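Local coordinates for protein extracellular ligand-binding receptor (Desulfohalobium retbaense DSM 5692, PDB 5ERE) that probably acts as a periplasmic-type sensor receptor of the leucine-binding protein family, binding ketoleucine (2-oxo-4-methylpentanoic acid) between the lobes of its solute-binding domain, at residues V39-G44 and Q55-S60; D48-A53 and S72-A77. All coordinates share one frame; numbering follows the deposited sequence.

How the interactions relate
Following the chain from the N terminus, strand 37-42 comes first, then helix 47-60, strand 64-70 and helix 72-84. Interaction 1 joins residues 39-44 to residues 55-60 and closes a short, mostly helical loop of ten residues. Interaction 2 joins residues 48-53 to residues 72-77 and closes a longer loop that runs through strand 64-70. Their segments alternate along the chain, so the two contacts cross. Both use helix 47-60, and their centres lie about 10 Å apart. One end of this helix is held on the edge strand, the other on helix 72-84. Gly-43 O and Thr-49 OG1 probably form a hydrogen bond that links the two contacts directly.

Interaction 1: residues V39-G44 and Q55-S60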
loop_
_atom_site.group_PDB
_atom_site.type_symbol
_atom_site.label_atom_id
_atom_site.label_comp_id
_atom_site.label_asym_id
_atom_site.label_seq_id
_atom_site.Cartn_x
_atom_site.Cartn_y
_atom_site.Cartn_z
ATOM N N VAL A 39 -26.401 -13.293 -19.568
ATOM C CA VAL A 39 -26.122 -13.294 -21.000
ATOM C C VAL A 39 -24.760 -12.591 -21.237
ATOM O O VAL A 39 -24.430 -11.587 -20.612
ATOM C CB VAL A 39 -27.265 -12.646 -21.820
ATOM C CG1 VAL A 39 -28.592 -13.380 -21.544
ATOM C CG2 VAL A 39 -27.431 -11.184 -21.512
ATOM N N PHE A 40 -23.957 -13.197 -22.096
ATOM C CA PHE A 40 -22.604 -12.744 -22.353
ATOM C C PHE A 40 -22.616 -11.921 -23.622
ATOM O O PHE A 40 -23.340 -12.250 -24.567
ATOM C CB PHE A 40 -21.651 -13.912 -22.505
ATOM C CG PHE A 40 -21.392 -14.649 -21.236
ATOM C CD1 PHE A 40 -20.524 -14.126 -20.291
ATOM C CD2 PHE A 40 -22.014 -15.865 -20.993
ATOM C CE1 PHE A 40 -20.282 -14.796 -19.127
ATOM C CE2 PHE A 40 -21.757 -16.566 -19.832
ATOM C CZ PHE A 40 -20.897 -16.033 -18.891
ATOM N N LYS A 41 -21.859 -10.834 -23.616
ATOM C CA LYS A 41 -21.631 -10.059 -24.830
ATOM C C LYS A 41 -20.120 -9.855 -25.028
ATOM O O LYS A 41 -19.323 -9.888 -24.069
ATOM C CB LYS A 41 -22.353 -8.709 -24.777
ATOM C CG LYS A 41 -23.891 -8.793 -24.621
ATOM C CD LYS A 41 -24.549 -9.376 -25.861
ATOM C CE LYS A 41 -26.065 -9.428 -25.698
ATOM N NZ LYS A 41 -26.680 -10.388 -26.650
ATOM N N ASP A 42 -19.745 -9.638 -26.283
ATOM C CA ASP A 42 -18.340 -9.543 -26.675
ATOM C C ASP A 42 -18.000 -8.053 -26.730
ATOM O O ASP A 42 -18.501 -7.309 -27.571
ATOM C CB ASP A 42 -18.124 -10.260 -28.011
ATOM C CG ASP A 42 -16.635 -10.348 -28.410
ATOM O OD1 ASP A 42 -15.775 -9.776 -27.718
ATOM O OD2 ASP A 42 -16.347 -11.047 -29.387
ATOM N N GLY A 43 -17.201 -7.600 -25.777
ATOM C CA GLY A 43 -16.788 -6.210 -25.760
ATOM C C GLY A 43 -15.714 -5.880 -26.802
ATOM O O GLY A 43 -15.451 -4.711 -27.066
ATOM N N GLY A 44 -15.102 -6.900 -27.405
ATOM C CA GLY A 44 -14.093 -6.658 -28.433
ATOM C C GLY A 44 -12.794 -6.067 -27.908
ATOM O O GLY A 44 -12.403 -6.308 -26.758
ATOM N N GLN A 55 -25.011 -0.867 -25.568
ATOM C CA GLN A 55 -26.222 -0.317 -26.184
ATOM C C GLN A 55 -27.110 -1.439 -26.746
ATOM O O GLN A 55 -28.337 -1.413 -26.590
ATOM C CB GLN A 55 -25.861 0.685 -27.291
ATOM C CG GLN A 55 -25.152 1.973 -26.816
ATOM C CD GLN A 55 -26.054 2.892 -25.991
ATOM O OE1 GLN A 55 -27.240 2.608 -25.803
ATOM N NE2 GLN A 55 -25.492 4.007 -25.502
ATOM N N ASP A 56 -26.482 -2.424 -27.384
ATOM C CA ASP A 56 -27.193 -3.573 -27.935
ATOM C C ASP A 56 -27.840 -4.370 -26.817
ATOM O O ASP A 56 -28.999 -4.793 -26.899
ATOM C CB ASP A 56 -26.235 -4.470 -28.737
ATOM C CG ASP A 56 -25.806 -3.846 -30.070
ATOM O OD1 ASP A 56 -26.507 -2.937 -30.565
ATOM O OD2 ASP A 56 -24.772 -4.272 -30.635
ATOM N N LEU A 57 -27.076 -4.566 -25.756
ATOM C CA LEU A 57 -27.577 -5.256 -24.590
ATOM C C LEU A 57 -28.814 -4.557 -24.002
ATOM O O LEU A 57 -29.773 -5.215 -23.624
ATOM C CB LEU A 57 -26.453 -5.362 -23.565
ATOM C CG LEU A 57 -26.766 -5.955 -22.208
ATOM C CD1 LEU A 57 -27.193 -7.410 -22.342
ATOM C CD2 LEU A 57 -25.514 -5.798 -21.347
ATOM N N VAL A 58 -28.796 -3.227 -23.923
ATOM C CA VAL A 58 -29.946 -2.485 -23.419
ATOM C C VAL A 58 -31.142 -2.622 -24.370
ATOM O O VAL A 58 -32.284 -2.726 -23.928
ATOM C CB VAL A 58 -29.608 -0.979 -23.221
ATOM C CG1 VAL A 58 -30.861 -0.155 -22.942
ATOM C CG2 VAL A 58 -28.609 -0.795 -22.100
ATOM N N ARG A 59 -30.878 -2.614 -25.675
ATOM C CA ARG A 59 -31.951 -2.682 -26.668
ATOM C C ARG A 59 -32.670 -4.014 -26.590
ATOM O O ARG A 59 -33.880 -4.071 -26.742
ATOM C CB ARG A 59 -31.418 -2.489 -28.093
ATOM C CG ARG A 59 -31.368 -1.052 -28.569
ATOM C CD ARG A 59 -31.054 -0.963 -30.069
ATOM N NE ARG A 59 -29.626 -0.827 -30.358
ATOM C CZ ARG A 59 -28.912 0.275 -30.128
ATOM N NH1 ARG A 59 -27.622 0.311 -30.435
ATOM N NH2 ARG A 59 -29.483 1.344 -29.583
ATOM N N SER A 60 -31.910 -5.080 -26.360
ATOM C CA SER A 60 -32.446 -6.437 -26.442
ATOM C C SER A 60 -32.940 -7.063 -25.123
ATOM O O SER A 60 -33.490 -8.165 -25.152
ATOM C CB SER A 60 -31.385 -7.364 -27.055
ATOM O OG SER A 60 -30.357 -7.683 -26.128
#
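Val-39 and Lys-41 meet Leu-57 through aliphatic groups, and the flat groups lie to the side of this contact. The guanidinium of Arg-59 has Gln-55 O over the centre of one face, 3.9 Å above its plane. Its NH1 makes a long salt bridge with Asp-56 OD1 at 3.4 Å, a weak hydrogen bond. The Asp-42 carboxylate receives Gly-44 N on OD1 at 3.0 Å, from 45° out of its plane, which makes an Asx turn where the strand gives way to the loop. Phe-40 leaves the strand on the side away from this helix, and its ring packs on helix 15-32.

Across the segments one methyl does the touching. Leu-57 CD1 lies 3.9 Å from Val-39 CG2 and 4.1 Å from Lys-41 CE. Chi1 of Leu-57 is 175°, with CG opposite the backbone N, and chi2 of 63° sets CD1 at the strand. Lys-41 bends at chi2, so its chain slants across Leu-57, and it also touches Ala-53. Leu-57 also packs on Ile-7 of strand 3-8.

This is the packing of a beta-alpha unit, with helix 47-60 laid against edge strand 37-42 of the parallel sheet. No hydrogen bond or salt bridge crosses it. The contact is therefore held by apolar packing, and the lysine contributes through its CE methylene, while the charged pair Arg-59 and Asp-56 stays on the helix itself.

Interaction 2: residues D48-A53 and S72-A77; sequences DTAVQA and SWASSA. With COI (2-oxo-4-methylpentanoic acid), chain B.
Ala-50 and Ala-74 bring their methyls together, CB to CB at 3.7 Å, and Val-51 and Ala-77 make the second tight point. There Val-51 CG2 is 3.6 Å from Ala-77 CB. With Val-51 CG1 anti to the backbone N (chi1 168°), CG2 is the branch left to face the alanine. Small side chains let the two helices come close, and the CA atoms of Ala-50 and Ala-74 are 5.5 Å apart. No hydrogen bond crosses between the segments.

The loose side lies at Asp-48 and Gln-52. Both are exposed and take no part in the packing, and Gln-52 NE2 turns instead to Asp-56 of its own helix.

Helix 72-84 also presents its first turn to the bound 2-oxo-4-methylpentanoic acid. Ser-72 N donates to COI O1 at 2.9 Å, so a carboxylate oxygen sits at the helix start, where the helix dipole would probably favour it. Ser-72 OG also bonds O1, but the modelled distance is too short to trust in detail. The Trp-73 ring lies beside the ligand, with CH2 3.9 Å from COI C3. Ser-72 O accepts from Ser-76 N and Ser-76 OG, which reach it from opposite faces of its plane. Ala-95 and Arg-210 also hold the ligand.

Trp-73 touches both Asn-137 of helix 137-149 and Val-47 of helix 47-60. Helices 47-60 and 72-84 follow parallel strands 37-42 and 64-70 of one sheet, and pack side by side in the alpha/beta lobe of the periplasmic binding protein domain.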
loop_
_atom_site.group_PDB
_atom_site.type_symbol
_atom_site.label_atom_id
_atom_site.label_comp_id
_atom_site.label_asym_id
_atom_site.label_seq_id
_atom_site.Cartn_x
_atom_site.Cartn_y
_atom_site.Cartn_z
ATOM N N ASP A 48 -15.160 1.425 -28.613
ATOM C CA ASP A 48 -16.371 1.569 -29.406
ATOM C C ASP A 48 -17.139 0.272 -29.456
ATOM O O ASP A 48 -18.378 0.242 -29.431
ATOM C CB ASP A 48 -16.026 2.041 -30.815
ATOM C CG ASP A 48 -15.609 3.486 -30.836
ATOM O OD1 ASP A 48 -16.447 4.330 -30.451
ATOM O OD2 ASP A 48 -14.450 3.772 -31.206
ATOM N N THR A 49 -16.397 -0.817 -29.510
ATOM C CA THR A 49 -17.024 -2.117 -29.612
ATOM C C THR A 49 -17.715 -2.456 -28.272
ATOM O O THR A 49 -18.764 -3.095 -28.259
ATOM C CB THR A 49 -15.995 -3.205 -30.017
ATOM O OG1 THR A 49 -14.850 -3.127 -29.162
ATOM C CG2 THR A 49 -15.518 -2.991 -31.463
ATOM N N ALA A 50 -17.164 -1.976 -27.160
ATOM C CA ALA A 50 -17.784 -2.193 -25.844
ATOM C C ALA A 50 -19.020 -1.332 -25.626
ATOM O O ALA A 50 -19.979 -1.781 -24.989
ATOM C CB ALA A 50 -16.795 -1.936 -24.747
ATOM N N VAL A 51 -19.002 -0.103 -26.136
ATOM C CA VAL A 51 -20.152 0.785 -25.986
ATOM C C VAL A 51 -21.296 0.211 -26.826
ATOM O O VAL A 51 -22.457 0.176 -26.384
ATOM C CB VAL A 51 -19.799 2.236 -26.380
ATOM C CG1 VAL A 51 -21.056 3.126 -26.513
ATOM C CG2 VAL A 51 -18.826 2.819 -25.345
ATOM N N GLN A 52 -20.946 -0.296 -28.004
ATOM C CA GLN A 52 -21.890 -1.007 -28.860
ATOM C C GLN A 52 -22.492 -2.242 -28.184
ATOM O O GLN A 52 -23.706 -2.431 -28.233
ATOM C CB GLN A 52 -21.209 -1.420 -30.169
ATOM C CG GLN A 52 -22.171 -1.847 -31.254
ATOM C CD GLN A 52 -22.988 -0.696 -31.783
ATOM O OE1 GLN A 52 -22.454 0.204 -32.430
ATOM N NE2 GLN A 52 -24.291 -0.709 -31.504
ATOM N N ALA A 53 -21.666 -3.083 -27.556
ATOM C CA ALA A 53 -22.205 -4.233 -26.799
ATOM C C ALA A 53 -23.195 -3.783 -25.724
ATOM O O ALA A 53 -24.277 -4.352 -25.583
ATOM C CB ALA A 53 -21.071 -5.057 -26.162
ATOM N N SER A 72 -10.630 -1.787 -17.891
ATOM C CA SER A 72 -10.670 -0.373 -17.512
ATOM C C SER A 72 -11.291 0.499 -18.599
ATOM O O SER A 72 -12.012 1.444 -18.291
ATOM C CB SER A 72 -9.264 0.119 -17.184
ATOM O OG SER A 72 -8.726 -0.663 -16.128
ATOM N N TRP A 73 -11.054 0.155 -19.864
ATOM C CA TRP A 73 -11.589 0.963 -20.960
ATOM C C TRP A 73 -13.062 0.715 -21.203
ATOM O O TRP A 73 -13.834 1.669 -21.354
ATOM C CB TRP A 73 -10.796 0.741 -22.268
ATOM C CG TRP A 73 -10.469 -0.681 -22.639
ATOM C CD1 TRP A 73 -11.088 -1.444 -23.585
ATOM C CD2 TRP A 73 -9.416 -1.489 -22.100
ATOM N NE1 TRP A 73 -10.503 -2.679 -23.652
ATOM C CE2 TRP A 73 -9.471 -2.728 -22.749
ATOM C CE3 TRP A 73 -8.435 -1.282 -21.117
ATOM C CZ2 TRP A 73 -8.587 -3.760 -22.459
ATOM C CZ3 TRP A 73 -7.560 -2.315 -20.824
ATOM C CH2 TRP A 73 -7.649 -3.533 -21.489
ATOM N N ALA A 74 -13.483 -0.547 -21.233
ATOM C CA ALA A 74 -14.909 -0.810 -21.348
ATOM C C ALA A 74 -15.645 -0.156 -20.163
ATOM O O ALA A 74 -16.693 0.479 -20.324
ATOM C CB ALA A 74 -15.193 -2.279 -21.396
ATOM N N SER A 75 -15.074 -0.281 -18.974
ATOM C CA SER A 75 -15.782 0.125 -17.779
ATOM C C SER A 75 -15.868 1.655 -17.700
ATOM O O SER A 75 -16.882 2.192 -17.280
ATOM C CB SER A 75 -15.116 -0.449 -16.516
ATOM O OG SER A 75 -15.338 -1.863 -16.381
ATOM N N SER A 76 -14.809 2.356 -18.099
ATOM C CA SER A 76 -14.823 3.808 -18.034
ATOM C C SER A 76 -15.862 4.384 -19.015
ATOM O O SER A 76 -16.541 5.347 -18.695
ATOM C CB SER A 76 -13.421 4.361 -18.305
ATOM O OG SER A 76 -12.617 4.242 -17.141
ATOM N N ALA A 77 -16.021 3.748 -20.171
ATOM C CA ALA A 77 -16.981 4.191 -21.188
ATOM C C ALA A 77 -18.421 3.835 -20.813
ATOM O O ALA A 77 -19.351 4.579 -21.118
ATOM C CB ALA A 77 -16.638 3.583 -22.528
HETATM C C1 COI B . -7.648 -3.656 -16.207
HETATM O O1 COI B . -8.119 -2.843 -17.046
HETATM O O2 COI B . -7.412 -3.329 -15.017
HETATM C C2 COI B . -7.426 -5.065 -16.641
HETATM O O3 COI B . -6.940 -5.873 -15.871
HETATM C C3 COI B . -7.873 -5.397 -18.044
HETATM C C4 COI B . -7.434 -6.769 -18.412
HETATM C C5 COI B . -8.369 -7.265 -19.495
HETATM C C6 COI B . -5.993 -6.615 -18.878
#